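Local coordinates for protein kinase domain-containing protein (Chaetomium thermophilum, PDB 6Z3U) that probably phosphorylates serine and threonine residues, including those of the RNA polymerase II tail, as the ATP-dependent, cyclin-dependent kinase of the CAK complex, at residues 116-128 and 161-174. Sequence-based numbering, arbitrary orientation.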
loop_
_atom_site.group_PDB
_atom_site.type_symbol
_atom_site.label_atom_id
_atom_site.label_comp_id
_atom_site.label_asym_id
_atom_site.label_seq_id
_atom_site.Cartn_x
_atom_site.Cartn_y
_atom_site.Cartn_z
ATOM N N ASN B 116 12.466 26.370 13.390
ATOM C CA ASN B 116 11.111 26.569 13.891
ATOM C C ASN B 116 10.147 25.511 13.369
ATOM O O ASN B 116 9.096 25.295 13.979
ATOM C CB ASN B 116 10.599 27.959 13.513
ATOM C CG ASN B 116 11.542 29.066 13.944
ATOM O OD1 ASN B 116 12.327 29.574 13.142
ATOM N ND2 ASN B 116 11.474 29.441 15.216
ATOM N N PHE B 117 10.481 24.861 12.256
ATOM C CA PHE B 117 9.693 23.751 11.727
ATOM C C PHE B 117 10.022 22.506 12.543
ATOM O O PHE B 117 11.099 21.920 12.388
ATOM C CB PHE B 117 10.010 23.552 10.245
ATOM C CG PHE B 117 9.207 22.461 9.569
ATOM C CD1 PHE B 117 8.207 21.769 10.238
ATOM C CD2 PHE B 117 9.476 22.121 8.251
ATOM C CE1 PHE B 117 7.493 20.768 9.603
ATOM C CE2 PHE B 117 8.766 21.123 7.615
ATOM C CZ PHE B 117 7.773 20.446 8.290
ATOM N N LYS B 118 9.098 22.103 13.410
ATOM C CA LYS B 118 9.305 20.943 14.262
ATOM C C LYS B 118 8.827 19.673 13.567
ATOM O O LYS B 118 8.083 19.709 12.584
ATOM C CB LYS B 118 8.582 21.119 15.598
ATOM C CG LYS B 118 9.470 21.688 16.696
ATOM C CD LYS B 118 9.945 23.096 16.359
ATOM C CE LYS B 118 10.980 23.594 17.357
ATOM N NZ LYS B 118 12.238 22.797 17.296
ATOM N N VAL B 119 9.275 18.537 14.097
ATOM C CA VAL B 119 9.025 17.243 13.473
ATOM C C VAL B 119 9.176 16.173 14.542
ATOM O O VAL B 119 9.864 16.367 15.545
ATOM C CB VAL B 119 9.990 17.017 12.280
ATOM C CG1 VAL B 119 10.958 15.865 12.551
ATOM C CG2 VAL B 119 9.206 16.781 11.007
ATOM N N ALA B 120 8.532 15.030 14.321
ATOM C CA ALA B 120 8.645 13.874 15.198
ATOM C C ALA B 120 9.299 12.744 14.419
ATOM O O ALA B 120 8.896 12.452 13.288
ATOM C CB ALA B 120 7.278 13.438 15.725
ATOM N N ILE B 121 10.307 12.122 15.020
ATOM C CA ILE B 121 11.079 11.066 14.379
ATOM C C ILE B 121 10.801 9.776 15.133
ATOM O O ILE B 121 11.244 9.605 16.276
ATOM C CB ILE B 121 12.580 11.379 14.367
ATOM C CG1 ILE B 121 12.842 12.747 13.738
ATOM C CG2 ILE B 121 13.328 10.298 13.607
ATOM C CD1 ILE B 121 14.236 13.275 13.990
ATOM N N LYS B 122 10.090 8.857 14.492
ATOM C CA LYS B 122 9.826 7.547 15.069
ATOM C C LYS B 122 10.931 6.603 14.614
ATOM O O LYS B 122 11.067 6.332 13.416
ATOM C CB LYS B 122 8.457 7.015 14.650
ATOM C CG LYS B 122 8.131 5.642 15.241
ATOM C CD LYS B 122 6.881 5.015 14.633
ATOM C CE LYS B 122 5.610 5.665 15.139
ATOM N NZ LYS B 122 4.404 4.968 14.605
ATOM N N LYS B 123 11.721 6.116 15.562
ATOM C CA LYS B 123 12.817 5.199 15.267
ATOM C C LYS B 123 12.279 3.794 15.496
ATOM O O LYS B 123 12.160 3.335 16.635
ATOM C CB LYS B 123 14.037 5.485 16.133
ATOM C CG LYS B 123 15.238 4.611 15.802
ATOM C CD LYS B 123 16.530 5.223 16.316
ATOM C CE LYS B 123 17.743 4.433 15.855
ATOM N NZ LYS B 123 19.020 5.130 16.178
ATOM N N ILE B 124 11.952 3.117 14.403
ATOM C CA ILE B 124 11.414 1.764 14.460
ATOM C C ILE B 124 12.580 0.805 14.643
ATOM O O ILE B 124 13.506 0.772 13.825
ATOM C CB ILE B 124 10.614 1.429 13.195
ATOM C CG1 ILE B 124 9.494 2.449 12.985
ATOM C CG2 ILE B 124 10.031 0.024 13.295
ATOM C CD1 ILE B 124 8.835 2.359 11.624
ATOM N N LYS B 125 12.544 0.025 15.717
ATOM C CA LYS B 125 13.600 -0.949 15.973
ATOM C C LYS B 125 13.316 -2.139 15.071
ATOM O O LYS B 125 12.510 -3.012 15.404
ATOM C CB LYS B 125 13.636 -1.336 17.444
ATOM C CG LYS B 125 13.787 -0.148 18.384
ATOM C CD LYS B 125 14.024 -0.590 19.822
ATOM C CE LYS B 125 14.177 0.605 20.754
ATOM N NZ LYS B 125 14.640 0.208 22.114
ATOM N N VAL B 126 13.983 -2.163 13.911
ATOM C CA VAL B 126 13.758 -3.211 12.917
ATOM C C VAL B 126 13.841 -4.590 13.548
ATOM O O VAL B 126 13.208 -5.540 13.068
ATOM C CB VAL B 126 14.762 -3.047 11.751
ATOM C CG1 VAL B 126 15.383 -4.385 11.344
ATOM C CG2 VAL B 126 14.073 -2.394 10.555
ATOM N N GLN B 127 14.603 -4.730 14.632
ATOM C CA GLN B 127 14.699 -5.986 15.370
ATOM C C GLN B 127 13.925 -5.786 16.672
ATOM O O GLN B 127 14.441 -5.201 17.629
ATOM C CB GLN B 127 16.153 -6.383 15.622
ATOM C CG GLN B 127 17.061 -5.297 16.206
ATOM C CD GLN B 127 17.646 -4.366 15.158
ATOM O OE1 GLN B 127 17.922 -4.775 14.028
ATOM N NE2 GLN B 127 17.871 -3.112 15.542
ATOM N N ALA B 128 12.679 -6.267 16.699
ATOM C CA ALA B 128 11.804 -6.138 17.862
ATOM C C ALA B 128 11.182 -7.497 18.193
ATOM O O ALA B 128 9.969 -7.697 18.135
ATOM C CB ALA B 128 10.727 -5.080 17.625
ATOM N N PHE B 161 14.227 7.595 6.245
ATOM C CA PHE B 161 15.648 7.347 6.060
ATOM C C PHE B 161 16.068 6.200 6.966
ATOM O O PHE B 161 15.424 5.912 7.978
ATOM C CB PHE B 161 16.485 8.597 6.361
ATOM C CG PHE B 161 16.363 9.084 7.779
ATOM C CD1 PHE B 161 17.154 8.547 8.783
ATOM C CD2 PHE B 161 15.462 10.084 8.109
ATOM C CE1 PHE B 161 17.044 8.991 10.087
ATOM C CE2 PHE B 161 15.351 10.534 9.413
ATOM C CZ PHE B 161 16.143 9.986 10.401
ATOM N N SER B 162 17.167 5.553 6.593
ATOM C CA SER B 162 17.713 4.439 7.353
ATOM C C SER B 162 18.823 4.939 8.269
ATOM O O SER B 162 19.597 5.828 7.899
ATOM C CB SER B 162 18.245 3.355 6.416
ATOM O OG SER B 162 19.264 3.868 5.578
ATOM N N SER B 163 18.893 4.361 9.464
ATOM C CA SER B 163 19.838 4.786 10.484
ATOM C C SER B 163 21.171 4.057 10.326
ATOM O O SER B 163 21.291 3.071 9.596
ATOM C CB SER B 163 19.251 4.539 11.874
ATOM O OG SER B 163 20.173 4.872 12.893
ATOM N N LYS B 164 22.191 4.567 11.024
ATOM C CA LYS B 164 23.502 3.927 10.985
ATOM C C LYS B 164 23.445 2.503 11.528
ATOM O O LYS B 164 24.175 1.627 11.049
ATOM C CB LYS B 164 24.526 4.761 11.766
ATOM C CG LYS B 164 24.380 4.763 13.298
ATOM C CD LYS B 164 23.216 5.621 13.780
ATOM C CE LYS B 164 23.152 5.676 15.300
ATOM N NZ LYS B 164 22.034 6.536 15.782
ATOM N N ASP B 165 22.576 2.248 12.508
ATOM C CA ASP B 165 22.420 0.926 13.099
ATOM C C ASP B 165 21.409 0.066 12.344
ATOM O O ASP B 165 20.834 -0.859 12.929
ATOM C CB ASP B 165 22.013 1.050 14.571
ATOM C CG ASP B 165 20.658 1.711 14.752
ATOM O OD1 ASP B 165 20.352 2.665 14.007
ATOM O OD2 ASP B 165 19.902 1.277 15.646
ATOM N N GLN B 166 21.187 0.354 11.061
ATOM C CA GLN B 166 20.277 -0.425 10.221
ATOM C C GLN B 166 18.864 -0.454 10.799
ATOM O O GLN B 166 18.166 -1.467 10.740
ATOM C CB GLN B 166 20.811 -1.843 10.013
ATOM C CG GLN B 166 22.216 -1.876 9.428
ATOM C CD GLN B 166 22.319 -1.134 8.106
ATOM O OE1 GLN B 166 21.605 -1.441 7.150
ATOM N NE2 GLN B 166 23.207 -0.147 8.050
ATOM N N ASN B 167 18.438 0.673 11.360
ATOM C CA ASN B 167 17.085 0.839 11.865
ATOM C C ASN B 167 16.302 1.769 10.949
ATOM O O ASN B 167 16.868 2.576 10.208
ATOM C CB ASN B 167 17.090 1.389 13.294
ATOM C CG ASN B 167 17.117 0.290 14.337
ATOM O OD1 ASN B 167 17.374 -0.874 14.024
ATOM N ND2 ASN B 167 16.838 0.652 15.584
ATOM N N LEU B 168 14.981 1.641 11.007
ATOM C CA LEU B 168 14.081 2.415 10.165
ATOM C C LEU B 168 13.588 3.639 10.927
ATOM O O LEU B 168 13.201 3.534 12.097
ATOM C CB LEU B 168 12.900 1.559 9.716
ATOM C CG LEU B 168 11.955 2.193 8.697
ATOM C CD1 LEU B 168 12.693 2.512 7.408
ATOM C CD2 LEU B 168 10.774 1.275 8.429
ATOM N N ASN B 169 13.598 4.790 10.264
ATOM C CA ASN B 169 13.194 6.048 10.876
ATOM C C ASN B 169 12.102 6.694 10.041
ATOM O O ASN B 169 12.227 6.791 8.816
ATOM C CB ASN B 169 14.381 7.007 11.016
ATOM C CG ASN B 169 15.492 6.437 11.872
ATOM O OD1 ASN B 169 16.377 5.746 11.374
ATOM N ND2 ASN B 169 15.449 6.723 13.170
ATOM N N LEU B 170 11.037 7.131 10.706
ATOM C CA LEU B 170 9.924 7.814 10.062
ATOM C C LEU B 170 9.861 9.246 10.572
ATOM O O LEU B 170 9.659 9.473 11.770
ATOM C CB LEU B 170 8.603 7.104 10.346
ATOM C CG LEU B 170 8.521 5.622 9.992
ATOM C CD1 LEU B 170 7.113 5.109 10.257
ATOM C CD2 LEU B 170 8.926 5.382 8.550
ATOM N N VAL B 171 10.015 10.203 9.666
ATOM C CA VAL B 171 9.873 11.616 9.994
ATOM C C VAL B 171 8.408 11.972 9.779
ATOM O O VAL B 171 7.932 12.013 8.642
ATOM C CB VAL B 171 10.797 12.491 9.142
ATOM C CG1 VAL B 171 10.745 13.932 9.617
ATOM C CG2 VAL B 171 12.223 11.958 9.187
ATOM N N LEU B 172 7.693 12.221 10.871
ATOM C CA LEU B 172 6.249 12.373 10.847
ATOM C C LEU B 172 5.844 13.764 11.312
ATOM O O LEU B 172 6.626 14.499 11.919
ATOM C CB LEU B 172 5.570 11.325 11.739
ATOM C CG LEU B 172 5.794 9.863 11.365
ATOM C CD1 LEU B 172 5.546 8.969 12.563
ATOM C CD2 LEU B 172 4.884 9.472 10.221
ATOM N N GLU B 173 4.592 14.107 11.015
ATOM C CA GLU B 173 4.011 15.344 11.513
ATOM C C GLU B 173 4.117 15.393 13.031
ATOM O O GLU B 173 3.893 14.395 13.719
ATOM C CB GLU B 173 2.546 15.440 11.086
ATOM C CG GLU B 173 2.180 16.714 10.352
ATOM C CD GLU B 173 0.704 16.776 10.005
ATOM O OE1 GLU B 173 0.233 15.900 9.248
ATOM O OE2 GLU B 173 0.014 17.697 10.491
ATOM N N TYR B 174 4.463 16.564 13.557
ATOM C CA TYR B 174 4.533 16.768 14.998
ATOM C C TYR B 174 3.148 17.144 15.515
ATOM O O TYR B 174 2.607 18.196 15.155
ATOM C CB TYR B 174 5.556 17.847 15.341
ATOM C CG TYR B 174 5.730 18.067 16.826
ATOM C CD1 TYR B 174 6.258 17.071 17.635
ATOM C CD2 TYR B 174 5.378 19.272 17.416
ATOM C CE1 TYR B 174 6.424 17.265 18.995
ATOM C CE2 TYR B 174 5.543 19.478 18.774
ATOM C CZ TYR B 174 6.066 18.470 19.558
ATOM O OH TYR B 174 6.233 18.659 20.911
#
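Ile124 and Leu170 meet through their methyls, CD1 of Ile124 lying 3.5 Å from CD1 of Leu170 and also touching CD2 of Leu168, on the face of the antiparallel strands 118-124 and 168-172 that carries Ile124, Leu168 and Leu170. Six backbone hydrogen bonds join the pairs Ala120-Leu172, Lys122-Leu170 and Ile124-Leu168; the straightest runs from Leu172 N to Ala120 O (2.7 Å, 177° at the hydrogen). On the other face, CG1 of Val171 sits against both methyls of Val119. On that face too Lys123, with CG anti to the backbone N (chi1 -176°) and the rest of its chain extended, runs alongside Asn169, CG being 3.4 Å from Asn169 ND2, and brings NZ to the turn 163-166. There NZ makes a long salt bridge to Asp165 OD1 (3.5 Å) and a weak hydrogen bond to Ser163 OG, with the ammonium of Lys164 close by. Were Lys123 an alanine, Asp165 would probably lose this cationic mate and the side of Asn169 its cover.

Past the strand's end the contact loosens: exposed, poorly ordered Gln127 gives Asn167 OD1 only a weak bond from NE2, while its OE1 is hydrogen-bonded to Arg376 of the neighbouring cyclin chain.

On the Ile124 face, Lys122, a predicted ATP-binding residue, reaches past Leu172 to Glu141 of helix 136-148: the β3-lysine to αC-glutamate salt bridge characteristic of the active conformation of protein kinases, in the N-lobe sheet.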